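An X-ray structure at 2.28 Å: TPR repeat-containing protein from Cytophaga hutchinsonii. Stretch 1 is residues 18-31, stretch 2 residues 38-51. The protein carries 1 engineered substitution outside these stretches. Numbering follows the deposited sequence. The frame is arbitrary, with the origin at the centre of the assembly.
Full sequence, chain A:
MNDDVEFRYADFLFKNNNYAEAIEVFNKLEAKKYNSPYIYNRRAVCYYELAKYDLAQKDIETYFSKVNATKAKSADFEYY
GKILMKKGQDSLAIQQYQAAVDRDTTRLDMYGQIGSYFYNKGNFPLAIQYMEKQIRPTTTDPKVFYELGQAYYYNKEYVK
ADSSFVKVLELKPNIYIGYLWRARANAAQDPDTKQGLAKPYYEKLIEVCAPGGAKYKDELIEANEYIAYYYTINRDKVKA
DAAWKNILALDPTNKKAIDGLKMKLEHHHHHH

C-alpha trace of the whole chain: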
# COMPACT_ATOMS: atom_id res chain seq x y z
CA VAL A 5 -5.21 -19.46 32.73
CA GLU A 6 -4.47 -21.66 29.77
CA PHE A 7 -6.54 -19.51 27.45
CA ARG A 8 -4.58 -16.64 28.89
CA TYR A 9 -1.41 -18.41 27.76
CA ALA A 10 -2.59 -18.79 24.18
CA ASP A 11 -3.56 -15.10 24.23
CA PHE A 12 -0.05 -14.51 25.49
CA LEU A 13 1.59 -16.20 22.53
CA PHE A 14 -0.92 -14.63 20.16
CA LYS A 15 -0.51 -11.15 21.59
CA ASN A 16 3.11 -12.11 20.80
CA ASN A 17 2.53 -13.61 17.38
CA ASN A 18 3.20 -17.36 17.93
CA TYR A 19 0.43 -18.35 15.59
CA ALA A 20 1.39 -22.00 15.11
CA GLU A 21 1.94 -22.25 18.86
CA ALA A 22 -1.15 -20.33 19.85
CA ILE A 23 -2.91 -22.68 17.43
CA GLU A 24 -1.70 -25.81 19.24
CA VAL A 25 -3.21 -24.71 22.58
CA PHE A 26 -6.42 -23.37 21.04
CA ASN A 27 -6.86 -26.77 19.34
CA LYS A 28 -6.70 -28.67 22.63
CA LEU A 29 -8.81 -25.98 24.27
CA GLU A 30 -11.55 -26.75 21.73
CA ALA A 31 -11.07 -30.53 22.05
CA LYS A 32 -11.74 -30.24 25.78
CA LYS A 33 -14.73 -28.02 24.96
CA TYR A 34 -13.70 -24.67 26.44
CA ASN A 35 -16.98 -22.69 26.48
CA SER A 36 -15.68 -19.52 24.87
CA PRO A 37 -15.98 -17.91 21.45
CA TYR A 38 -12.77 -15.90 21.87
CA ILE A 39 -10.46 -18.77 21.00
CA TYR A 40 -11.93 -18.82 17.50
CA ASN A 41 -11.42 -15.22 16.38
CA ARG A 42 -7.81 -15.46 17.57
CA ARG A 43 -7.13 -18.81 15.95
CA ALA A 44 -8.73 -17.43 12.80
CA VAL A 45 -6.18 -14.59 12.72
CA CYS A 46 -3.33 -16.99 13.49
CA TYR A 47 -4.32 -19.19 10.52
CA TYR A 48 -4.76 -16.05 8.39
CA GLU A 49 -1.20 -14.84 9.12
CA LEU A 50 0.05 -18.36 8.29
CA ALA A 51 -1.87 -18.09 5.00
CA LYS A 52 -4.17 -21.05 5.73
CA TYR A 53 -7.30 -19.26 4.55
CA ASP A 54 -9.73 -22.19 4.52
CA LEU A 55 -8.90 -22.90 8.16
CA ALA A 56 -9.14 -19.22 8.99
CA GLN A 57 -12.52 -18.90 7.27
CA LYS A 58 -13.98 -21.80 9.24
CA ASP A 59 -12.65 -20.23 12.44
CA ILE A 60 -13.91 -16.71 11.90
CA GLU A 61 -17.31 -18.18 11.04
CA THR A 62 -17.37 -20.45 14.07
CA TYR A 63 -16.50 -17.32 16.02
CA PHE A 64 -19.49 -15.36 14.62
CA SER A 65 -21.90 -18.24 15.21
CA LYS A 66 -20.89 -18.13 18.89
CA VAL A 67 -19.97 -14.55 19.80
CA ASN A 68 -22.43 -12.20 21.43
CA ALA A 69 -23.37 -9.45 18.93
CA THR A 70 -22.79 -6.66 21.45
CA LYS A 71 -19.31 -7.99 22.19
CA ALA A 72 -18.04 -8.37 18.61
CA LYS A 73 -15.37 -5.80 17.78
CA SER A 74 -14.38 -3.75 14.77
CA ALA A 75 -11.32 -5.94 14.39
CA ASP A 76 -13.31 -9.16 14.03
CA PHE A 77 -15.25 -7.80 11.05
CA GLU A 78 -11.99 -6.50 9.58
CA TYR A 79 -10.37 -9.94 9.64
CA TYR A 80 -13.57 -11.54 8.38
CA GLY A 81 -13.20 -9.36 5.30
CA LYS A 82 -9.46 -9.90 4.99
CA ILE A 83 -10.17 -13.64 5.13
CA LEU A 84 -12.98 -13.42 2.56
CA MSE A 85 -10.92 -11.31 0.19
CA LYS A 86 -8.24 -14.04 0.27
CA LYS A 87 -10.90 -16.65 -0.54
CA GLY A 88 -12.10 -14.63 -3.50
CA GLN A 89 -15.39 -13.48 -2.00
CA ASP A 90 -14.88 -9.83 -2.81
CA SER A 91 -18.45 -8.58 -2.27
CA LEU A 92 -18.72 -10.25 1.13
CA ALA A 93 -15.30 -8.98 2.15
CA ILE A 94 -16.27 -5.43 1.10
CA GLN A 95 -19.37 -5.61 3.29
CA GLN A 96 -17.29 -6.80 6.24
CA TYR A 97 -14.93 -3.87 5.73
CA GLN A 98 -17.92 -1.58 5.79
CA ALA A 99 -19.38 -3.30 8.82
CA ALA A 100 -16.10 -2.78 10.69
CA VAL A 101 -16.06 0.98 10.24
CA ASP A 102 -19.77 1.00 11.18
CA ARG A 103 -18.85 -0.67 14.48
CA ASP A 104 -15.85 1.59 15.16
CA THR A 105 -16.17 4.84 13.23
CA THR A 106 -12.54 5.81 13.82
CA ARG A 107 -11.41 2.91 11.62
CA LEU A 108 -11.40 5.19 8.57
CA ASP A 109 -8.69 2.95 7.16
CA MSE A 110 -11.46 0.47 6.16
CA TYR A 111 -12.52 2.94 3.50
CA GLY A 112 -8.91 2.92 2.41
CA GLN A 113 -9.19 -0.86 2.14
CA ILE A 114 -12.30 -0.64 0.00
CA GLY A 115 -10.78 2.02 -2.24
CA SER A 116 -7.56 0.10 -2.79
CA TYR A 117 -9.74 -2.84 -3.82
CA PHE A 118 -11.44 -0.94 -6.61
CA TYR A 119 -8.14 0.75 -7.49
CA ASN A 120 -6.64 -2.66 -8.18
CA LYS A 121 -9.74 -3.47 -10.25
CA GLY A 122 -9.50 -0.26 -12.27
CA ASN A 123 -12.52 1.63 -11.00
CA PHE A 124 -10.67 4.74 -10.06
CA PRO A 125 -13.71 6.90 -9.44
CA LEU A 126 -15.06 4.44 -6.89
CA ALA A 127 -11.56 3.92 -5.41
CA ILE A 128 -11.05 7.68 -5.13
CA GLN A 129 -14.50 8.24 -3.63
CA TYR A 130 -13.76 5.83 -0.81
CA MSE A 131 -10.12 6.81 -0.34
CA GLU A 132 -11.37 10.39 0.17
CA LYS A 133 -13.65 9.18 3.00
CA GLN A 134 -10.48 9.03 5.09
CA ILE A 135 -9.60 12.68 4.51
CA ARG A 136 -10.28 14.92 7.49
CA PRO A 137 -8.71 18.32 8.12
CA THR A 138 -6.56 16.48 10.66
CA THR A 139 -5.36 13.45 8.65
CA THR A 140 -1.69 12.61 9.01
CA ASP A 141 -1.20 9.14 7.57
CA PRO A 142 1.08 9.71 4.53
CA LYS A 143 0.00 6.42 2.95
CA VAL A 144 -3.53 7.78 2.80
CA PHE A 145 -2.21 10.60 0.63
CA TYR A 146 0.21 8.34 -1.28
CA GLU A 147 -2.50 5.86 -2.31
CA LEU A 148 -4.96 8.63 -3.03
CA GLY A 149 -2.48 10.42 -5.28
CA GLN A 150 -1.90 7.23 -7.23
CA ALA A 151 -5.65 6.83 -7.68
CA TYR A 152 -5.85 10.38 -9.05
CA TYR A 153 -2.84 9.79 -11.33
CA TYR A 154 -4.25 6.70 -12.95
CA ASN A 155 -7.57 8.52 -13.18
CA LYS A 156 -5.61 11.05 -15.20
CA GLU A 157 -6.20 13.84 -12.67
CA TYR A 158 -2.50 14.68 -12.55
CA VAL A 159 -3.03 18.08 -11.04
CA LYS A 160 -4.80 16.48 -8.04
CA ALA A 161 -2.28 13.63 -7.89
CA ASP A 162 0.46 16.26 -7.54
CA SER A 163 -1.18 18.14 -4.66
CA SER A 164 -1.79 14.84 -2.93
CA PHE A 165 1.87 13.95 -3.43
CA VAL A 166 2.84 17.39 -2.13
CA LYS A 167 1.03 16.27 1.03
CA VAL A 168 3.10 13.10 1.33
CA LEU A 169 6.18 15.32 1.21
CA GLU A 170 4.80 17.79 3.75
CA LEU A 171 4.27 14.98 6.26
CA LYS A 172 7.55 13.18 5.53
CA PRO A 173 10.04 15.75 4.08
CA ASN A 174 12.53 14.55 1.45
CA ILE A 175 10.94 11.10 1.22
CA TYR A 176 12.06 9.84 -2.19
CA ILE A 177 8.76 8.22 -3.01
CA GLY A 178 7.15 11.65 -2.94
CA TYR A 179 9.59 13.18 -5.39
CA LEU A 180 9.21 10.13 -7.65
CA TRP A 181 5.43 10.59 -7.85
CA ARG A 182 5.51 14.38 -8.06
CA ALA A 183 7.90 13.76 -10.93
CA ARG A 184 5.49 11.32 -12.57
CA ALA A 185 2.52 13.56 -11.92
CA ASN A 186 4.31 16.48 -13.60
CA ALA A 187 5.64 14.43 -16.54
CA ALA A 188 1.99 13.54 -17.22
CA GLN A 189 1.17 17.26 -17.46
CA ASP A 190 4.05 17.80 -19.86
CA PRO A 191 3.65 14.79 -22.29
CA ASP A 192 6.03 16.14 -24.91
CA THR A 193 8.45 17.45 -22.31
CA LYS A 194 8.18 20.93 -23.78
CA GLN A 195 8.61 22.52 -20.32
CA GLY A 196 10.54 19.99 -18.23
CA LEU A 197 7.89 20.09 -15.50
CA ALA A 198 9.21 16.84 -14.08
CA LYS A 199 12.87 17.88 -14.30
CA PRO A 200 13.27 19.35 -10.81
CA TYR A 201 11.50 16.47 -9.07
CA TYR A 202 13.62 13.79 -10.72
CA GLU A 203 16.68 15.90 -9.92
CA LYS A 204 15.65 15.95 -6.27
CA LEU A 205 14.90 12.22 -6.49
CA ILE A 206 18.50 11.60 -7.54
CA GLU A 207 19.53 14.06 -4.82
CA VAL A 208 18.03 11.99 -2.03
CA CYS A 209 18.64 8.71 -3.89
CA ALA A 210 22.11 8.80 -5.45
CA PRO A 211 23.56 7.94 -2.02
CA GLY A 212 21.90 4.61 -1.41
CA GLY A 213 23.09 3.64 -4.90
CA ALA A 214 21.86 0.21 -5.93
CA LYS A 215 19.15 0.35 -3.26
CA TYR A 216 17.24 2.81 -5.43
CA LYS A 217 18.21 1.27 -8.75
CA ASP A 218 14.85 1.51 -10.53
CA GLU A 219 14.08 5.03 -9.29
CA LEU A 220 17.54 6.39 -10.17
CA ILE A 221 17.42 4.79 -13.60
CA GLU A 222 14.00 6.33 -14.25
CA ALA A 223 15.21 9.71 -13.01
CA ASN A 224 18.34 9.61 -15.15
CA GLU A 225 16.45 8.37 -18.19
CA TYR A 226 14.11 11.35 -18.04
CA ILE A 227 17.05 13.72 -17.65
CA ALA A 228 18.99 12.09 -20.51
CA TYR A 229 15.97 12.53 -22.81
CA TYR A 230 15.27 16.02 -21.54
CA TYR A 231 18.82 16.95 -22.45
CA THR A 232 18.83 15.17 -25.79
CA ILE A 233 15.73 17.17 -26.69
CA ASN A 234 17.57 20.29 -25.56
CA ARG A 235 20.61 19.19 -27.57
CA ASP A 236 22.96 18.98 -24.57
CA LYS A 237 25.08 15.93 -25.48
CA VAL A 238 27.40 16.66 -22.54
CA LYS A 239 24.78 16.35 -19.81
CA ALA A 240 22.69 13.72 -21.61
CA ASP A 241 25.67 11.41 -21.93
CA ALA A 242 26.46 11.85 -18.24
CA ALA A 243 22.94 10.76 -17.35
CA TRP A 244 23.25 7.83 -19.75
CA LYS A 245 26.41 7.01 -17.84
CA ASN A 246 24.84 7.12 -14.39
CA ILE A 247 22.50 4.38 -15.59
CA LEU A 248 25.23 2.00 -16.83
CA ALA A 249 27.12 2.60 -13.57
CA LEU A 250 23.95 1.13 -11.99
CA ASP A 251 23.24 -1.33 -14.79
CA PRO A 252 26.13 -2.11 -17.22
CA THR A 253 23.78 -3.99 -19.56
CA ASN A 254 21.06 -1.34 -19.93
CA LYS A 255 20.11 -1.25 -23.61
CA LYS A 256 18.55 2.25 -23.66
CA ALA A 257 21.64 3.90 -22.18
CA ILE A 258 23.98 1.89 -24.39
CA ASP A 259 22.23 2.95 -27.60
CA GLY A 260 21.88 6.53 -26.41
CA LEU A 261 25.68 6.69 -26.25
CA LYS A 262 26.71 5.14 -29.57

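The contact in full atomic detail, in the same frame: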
# COMPACT_ATOMS: atom_id res chain seq x y z
N ASN A 18 2.90 -15.95 18.11
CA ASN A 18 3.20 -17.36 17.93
C ASN A 18 2.03 -18.17 17.40
O ASN A 18 1.59 -19.16 18.01
CB ASN A 18 3.71 -17.94 19.24
CG ASN A 18 4.95 -17.20 19.75
OD1 ASN A 18 4.96 -16.65 20.86
ND2 ASN A 18 5.99 -17.19 18.94
N TYR A 19 1.57 -17.74 16.24
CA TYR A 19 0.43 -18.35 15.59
C TYR A 19 0.38 -19.87 15.65
O TYR A 19 -0.56 -20.42 16.19
CB TYR A 19 0.38 -17.86 14.15
CG TYR A 19 0.48 -16.36 14.07
CD1 TYR A 19 -0.46 -15.54 14.72
CD2 TYR A 19 1.54 -15.75 13.39
CE1 TYR A 19 -0.34 -14.15 14.69
CE2 TYR A 19 1.67 -14.36 13.36
CZ TYR A 19 0.72 -13.57 14.01
OH TYR A 19 0.82 -12.21 13.97
N ALA A 20 1.40 -20.54 15.11
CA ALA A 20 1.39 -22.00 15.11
C ALA A 20 1.34 -22.57 16.51
O ALA A 20 0.81 -23.66 16.73
CB ALA A 20 2.61 -22.53 14.36
N GLU A 21 1.92 -21.83 17.46
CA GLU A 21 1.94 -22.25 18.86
C GLU A 21 0.61 -21.95 19.50
O GLU A 21 0.05 -22.78 20.20
CB GLU A 21 3.02 -21.52 19.64
CG GLU A 21 4.42 -22.02 19.43
CD GLU A 21 4.99 -21.55 18.12
OE1 GLU A 21 4.89 -20.34 17.84
OE2 GLU A 21 5.56 -22.39 17.39
N ALA A 22 0.12 -20.73 19.29
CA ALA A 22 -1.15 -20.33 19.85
C ALA A 22 -2.20 -21.31 19.31
O ALA A 22 -3.15 -21.67 20.00
CB ALA A 22 -1.49 -18.91 19.43
N ILE A 23 -2.00 -21.75 18.07
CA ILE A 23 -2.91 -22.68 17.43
C ILE A 23 -2.95 -24.04 18.13
O ILE A 23 -4.02 -24.63 18.28
CB ILE A 23 -2.53 -22.87 15.94
CG1 ILE A 23 -2.79 -21.56 15.20
CG2 ILE A 23 -3.33 -24.01 15.32
CD1 ILE A 23 -2.30 -21.54 13.79
N GLU A 24 -1.79 -24.52 18.56
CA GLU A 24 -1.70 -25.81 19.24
C GLU A 24 -2.57 -25.83 20.51
O GLU A 24 -3.35 -26.76 20.72
CB GLU A 24 -0.24 -26.11 19.60
CG GLU A 24 0.72 -26.02 18.42
CD GLU A 24 0.36 -26.98 17.30
OE1 GLU A 24 0.45 -28.21 17.50
OE2 GLU A 24 -0.01 -26.50 16.21
N VAL A 25 -2.44 -24.79 21.34
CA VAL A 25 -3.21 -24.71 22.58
C VAL A 25 -4.70 -24.46 22.34
O VAL A 25 -5.55 -25.03 23.04
CB VAL A 25 -2.62 -23.61 23.54
CG1 VAL A 25 -2.00 -22.50 22.75
CG2 VAL A 25 -3.69 -23.06 24.47
N PHE A 26 -5.02 -23.63 21.35
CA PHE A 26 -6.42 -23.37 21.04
C PHE A 26 -7.09 -24.67 20.61
O PHE A 26 -8.23 -24.93 20.97
CB PHE A 26 -6.55 -22.32 19.93
CG PHE A 26 -6.33 -20.89 20.38
CD1 PHE A 26 -6.96 -20.39 21.52
CD2 PHE A 26 -5.52 -20.03 19.64
CE1 PHE A 26 -6.79 -19.07 21.91
CE2 PHE A 26 -5.34 -18.70 20.02
CZ PHE A 26 -5.98 -18.23 21.16
N ASN A 27 -6.36 -25.49 19.85
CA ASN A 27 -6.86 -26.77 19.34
C ASN A 27 -7.19 -27.78 20.44
O ASN A 27 -8.11 -28.60 20.29
CB ASN A 27 -5.85 -27.37 18.36
CG ASN A 27 -6.08 -26.93 16.92
OD1 ASN A 27 -6.95 -27.45 16.23
ND2 ASN A 27 -5.29 -25.96 16.47
N LYS A 28 -6.44 -27.75 21.53
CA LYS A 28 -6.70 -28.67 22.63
C LYS A 28 -7.85 -28.06 23.41
O LYS A 28 -8.78 -28.76 23.83
CB LYS A 28 -5.47 -28.82 23.52
CG LYS A 28 -5.68 -29.79 24.67
CD LYS A 28 -4.36 -30.25 25.27
CE LYS A 28 -4.57 -31.35 26.30
NZ LYS A 28 -3.48 -32.36 26.25
N LEU A 29 -7.79 -26.74 23.57
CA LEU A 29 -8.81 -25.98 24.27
C LEU A 29 -10.19 -26.30 23.70
O LEU A 29 -11.17 -26.43 24.44
CB LEU A 29 -8.51 -24.49 24.14
CG LEU A 29 -8.34 -23.68 25.42
CD1 LEU A 29 -7.45 -24.42 26.42
CD2 LEU A 29 -7.75 -22.33 25.08
N GLU A 30 -10.28 -26.43 22.37
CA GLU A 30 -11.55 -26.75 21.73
C GLU A 30 -11.90 -28.23 21.94
O GLU A 30 -13.06 -28.57 22.15
CB GLU A 30 -11.49 -26.43 20.22
CG GLU A 30 -12.57 -27.14 19.39
CD GLU A 30 -12.67 -26.65 17.96
OE1 GLU A 30 -11.62 -26.39 17.32
OE2 GLU A 30 -13.81 -26.52 17.47
N ALA A 31 -10.88 -29.09 21.88
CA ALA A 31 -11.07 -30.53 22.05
C ALA A 31 -11.57 -30.90 23.44
O ALA A 31 -12.18 -31.95 23.63
CB ALA A 31 -9.76 -31.26 21.75
N TYR A 38 -14.02 -16.63 22.07
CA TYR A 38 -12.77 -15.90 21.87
C TYR A 38 -11.52 -16.69 21.53
O TYR A 38 -10.45 -16.10 21.41
CB TYR A 38 -12.50 -15.01 23.09
CG TYR A 38 -13.64 -14.06 23.33
CD1 TYR A 38 -14.01 -13.14 22.35
CD2 TYR A 38 -14.39 -14.11 24.51
CE1 TYR A 38 -15.12 -12.29 22.54
CE2 TYR A 38 -15.49 -13.27 24.71
CZ TYR A 38 -15.85 -12.37 23.72
OH TYR A 38 -16.92 -11.54 23.92
N ILE A 39 -11.63 -18.00 21.39
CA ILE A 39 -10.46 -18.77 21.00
C ILE A 39 -10.51 -18.83 19.48
O ILE A 39 -9.49 -18.91 18.81
CB ILE A 39 -10.46 -20.22 21.58
CG1 ILE A 39 -11.53 -21.09 20.91
CG2 ILE A 39 -10.66 -20.17 23.07
CD1 ILE A 39 -11.46 -22.56 21.31
N TYR A 40 -11.72 -18.73 18.93
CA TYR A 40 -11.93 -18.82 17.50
C TYR A 40 -11.52 -17.59 16.69
O TYR A 40 -10.92 -17.74 15.63
CB TYR A 40 -13.39 -19.19 17.23
CG TYR A 40 -13.74 -20.55 17.82
CD1 TYR A 40 -13.30 -21.72 17.21
CD2 TYR A 40 -14.44 -20.65 19.02
CE1 TYR A 40 -13.56 -22.97 17.78
CE2 TYR A 40 -14.71 -21.90 19.60
CZ TYR A 40 -14.26 -23.06 18.97
OH TYR A 40 -14.53 -24.29 19.53
N ASN A 41 -11.81 -16.38 17.17
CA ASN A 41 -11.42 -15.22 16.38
C ASN A 41 -9.90 -15.05 16.39
O ASN A 41 -9.33 -14.49 15.47
CB ASN A 41 -12.12 -13.94 16.86
CG ASN A 41 -11.72 -13.54 18.27
OD1 ASN A 41 -11.46 -14.39 19.13
ND2 ASN A 41 -11.70 -12.25 18.53
N ARG A 42 -9.26 -15.55 17.44
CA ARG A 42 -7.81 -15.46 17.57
C ARG A 42 -7.13 -16.53 16.72
O ARG A 42 -6.12 -16.27 16.08
CB ARG A 42 -7.40 -15.59 19.03
CG ARG A 42 -7.78 -14.38 19.88
CD ARG A 42 -7.33 -14.53 21.33
NE ARG A 42 -7.58 -13.32 22.11
CZ ARG A 42 -8.78 -12.82 22.37
NH1 ARG A 42 -9.87 -13.42 21.91
NH2 ARG A 42 -8.89 -11.71 23.08
N ARG A 43 -7.70 -17.73 16.73
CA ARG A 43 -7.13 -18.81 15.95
C ARG A 43 -7.32 -18.46 14.48
O ARG A 43 -6.47 -18.75 13.65
CB ARG A 43 -7.82 -20.14 16.28
CG ARG A 43 -7.03 -21.38 15.86
CD ARG A 43 -7.61 -22.65 16.48
NE ARG A 43 -8.87 -23.05 15.87
CZ ARG A 43 -9.59 -24.10 16.26
NH1 ARG A 43 -9.18 -24.86 17.27
NH2 ARG A 43 -10.71 -24.41 15.62
N ALA A 44 -8.44 -17.82 14.18
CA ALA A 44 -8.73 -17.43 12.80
C ALA A 44 -7.61 -16.52 12.30
O ALA A 44 -7.07 -16.74 11.22
CB ALA A 44 -10.06 -16.71 12.73
N VAL A 45 -7.25 -15.51 13.09
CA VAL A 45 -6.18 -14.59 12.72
C VAL A 45 -4.85 -15.35 12.61
O VAL A 45 -4.09 -15.14 11.67
CB VAL A 45 -6.00 -13.47 13.75
CG1 VAL A 45 -4.74 -12.69 13.44
CG2 VAL A 45 -7.21 -12.56 13.73
N CYS A 46 -4.57 -16.23 13.56
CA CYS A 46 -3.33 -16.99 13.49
C CYS A 46 -3.27 -17.68 12.11
O CYS A 46 -2.35 -17.45 11.32
CB CYS A 46 -3.26 -18.02 14.63
SG CYS A 46 -3.06 -17.27 16.31
N TYR A 47 -4.28 -18.50 11.81
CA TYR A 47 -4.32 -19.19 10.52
C TYR A 47 -4.18 -18.21 9.34
O TYR A 47 -3.48 -18.50 8.36
CB TYR A 47 -5.63 -19.98 10.38
CG TYR A 47 -5.63 -21.32 11.10
CD1 TYR A 47 -4.64 -22.27 10.84
CD2 TYR A 47 -6.65 -21.65 12.01
CE1 TYR A 47 -4.66 -23.51 11.47
CE2 TYR A 47 -6.67 -22.90 12.64
CZ TYR A 47 -5.67 -23.82 12.36
OH TYR A 47 -5.68 -25.05 12.97
N TYR A 48 -4.83 -17.06 9.44
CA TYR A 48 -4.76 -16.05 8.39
C TYR A 48 -3.33 -15.54 8.16
O TYR A 48 -2.92 -15.32 7.02
CB TYR A 48 -5.66 -14.86 8.74
CG TYR A 48 -5.47 -13.67 7.85
CD1 TYR A 48 -6.10 -13.59 6.60
CD2 TYR A 48 -4.63 -12.62 8.23
CE1 TYR A 48 -5.90 -12.50 5.77
CE2 TYR A 48 -4.42 -11.53 7.40
CZ TYR A 48 -5.06 -11.47 6.17
OH TYR A 48 -4.83 -10.40 5.34
N GLU A 49 -2.58 -15.33 9.24
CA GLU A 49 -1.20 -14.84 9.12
C GLU A 49 -0.30 -15.95 8.58
O GLU A 49 0.74 -15.67 7.99
CB GLU A 49 -0.69 -14.34 10.48
CG GLU A 49 -1.46 -13.15 11.07
CD GLU A 49 -1.29 -11.86 10.29
OE1 GLU A 49 -0.35 -11.78 9.47
OE2 GLU A 49 -2.08 -10.92 10.51
N LEU A 50 -0.70 -17.20 8.79
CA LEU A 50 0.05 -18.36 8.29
C LEU A 50 -0.51 -18.76 6.93
O LEU A 50 -0.29 -19.88 6.46
CB LEU A 50 -0.05 -19.56 9.25
CG LEU A 50 0.64 -19.49 10.61
CD1 LEU A 50 0.53 -20.84 11.31
CD2 LEU A 50 2.09 -19.10 10.42
N ALA A 51 -1.27 -17.86 6.32
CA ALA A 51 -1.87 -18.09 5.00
C ALA A 51 -2.66 -19.38 4.79
O ALA A 51 -2.68 -19.93 3.69
CB ALA A 51 -0.78 -17.96 3.93
O HOH W 1 -7.82 -26.45 14.08

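Two helices of the TPR repeat-containing protein, residues 19-31 and a second that runs to Glu-49, lie side by side in a roughly antiparallel hairpin: their directions differ by 143° and their axes approach to 8.9 Å. The spacing is tightest where the first helix begins and the second ends, with Tyr-19 CA 4.5 Å from Cys-46 CA; it widens to 5.9 Å between the CA atoms of Ile-23 and Arg-43 and 6.1 Å between those of Phe-26 and Ile-39. Together the stretches bury 819 Å². The small side chain of Cys-46 suits the narrow end. Tyr-19 CD1 comes within 3.4 Å of Cys-46 CA, and Cys-46 SG meets the edge of the Tyr-19 ring, 4.9 Å from its centroid, while Ala-22 CB packs 3.9 Å from the same SG. Over one face of the Tyr-19 ring lies the aliphatic part of Glu-49, with Glu-49 CB 3.8 Å from the ring centroid in a CH-pi contact. Leu-50, just past the helix, covers the base of this tyrosine, its CG 3.9 Å from Tyr-19 CB, and also reaches Ala-20.

Ile-23 leaves its helix sideways, but its end turns inward between Cys-46, Tyr-47 and Leu-50: Ile-23 CG1 is 3.6 Å from Cys-46 CB, Ile-23 CD1 is 3.8 Å from Leu-50 CD1, and that same Ile-23 CD1 sits over the Tyr-47 ring face, 4.1 Å from the centroid. Further along, Phe-26, the residue most covered by the opposing stretch, presses against Ile-39 (Phe-26 CD1 to Ile-39 CB, 3.5 Å) and Arg-42 (Phe-26 CZ to Arg-42 CB, 3.7 Å). Leu-29 adds a looser apolar contact with Ile-39.

The clearest knob is Arg-43, whose side chain fills a hole formed by Ile-23, Phe-26, Asn-27 and Glu-30. Its methylene stem packs on Phe-26 (Arg-43 CD to Phe-26 CB, 3.6 Å), and its charged tip reaches Glu-30. Both terminal nitrogens donate to one carboxylate oxygen, Arg-43 NH2 to Glu-30 OE1 at 2.8 Å and Arg-43 NH1 to Glu-30 OE1 at 2.9 Å, forming a salt bridge with the oxygen near the guanidinium plane. The other oxygen, Glu-30 OE2, accepts a weak hydrogen bond from Tyr-40 OH at 3.1 Å. Asn-27 is held to its own helix by a 2.6 Å hydrogen bond from Asn-27 ND2 to Ile-23 O. A water links it to the second stretch, donating to Asn-27 OD1 at 2.5 Å and hydrogen-bonding Tyr-47 OH at 2.8 Å.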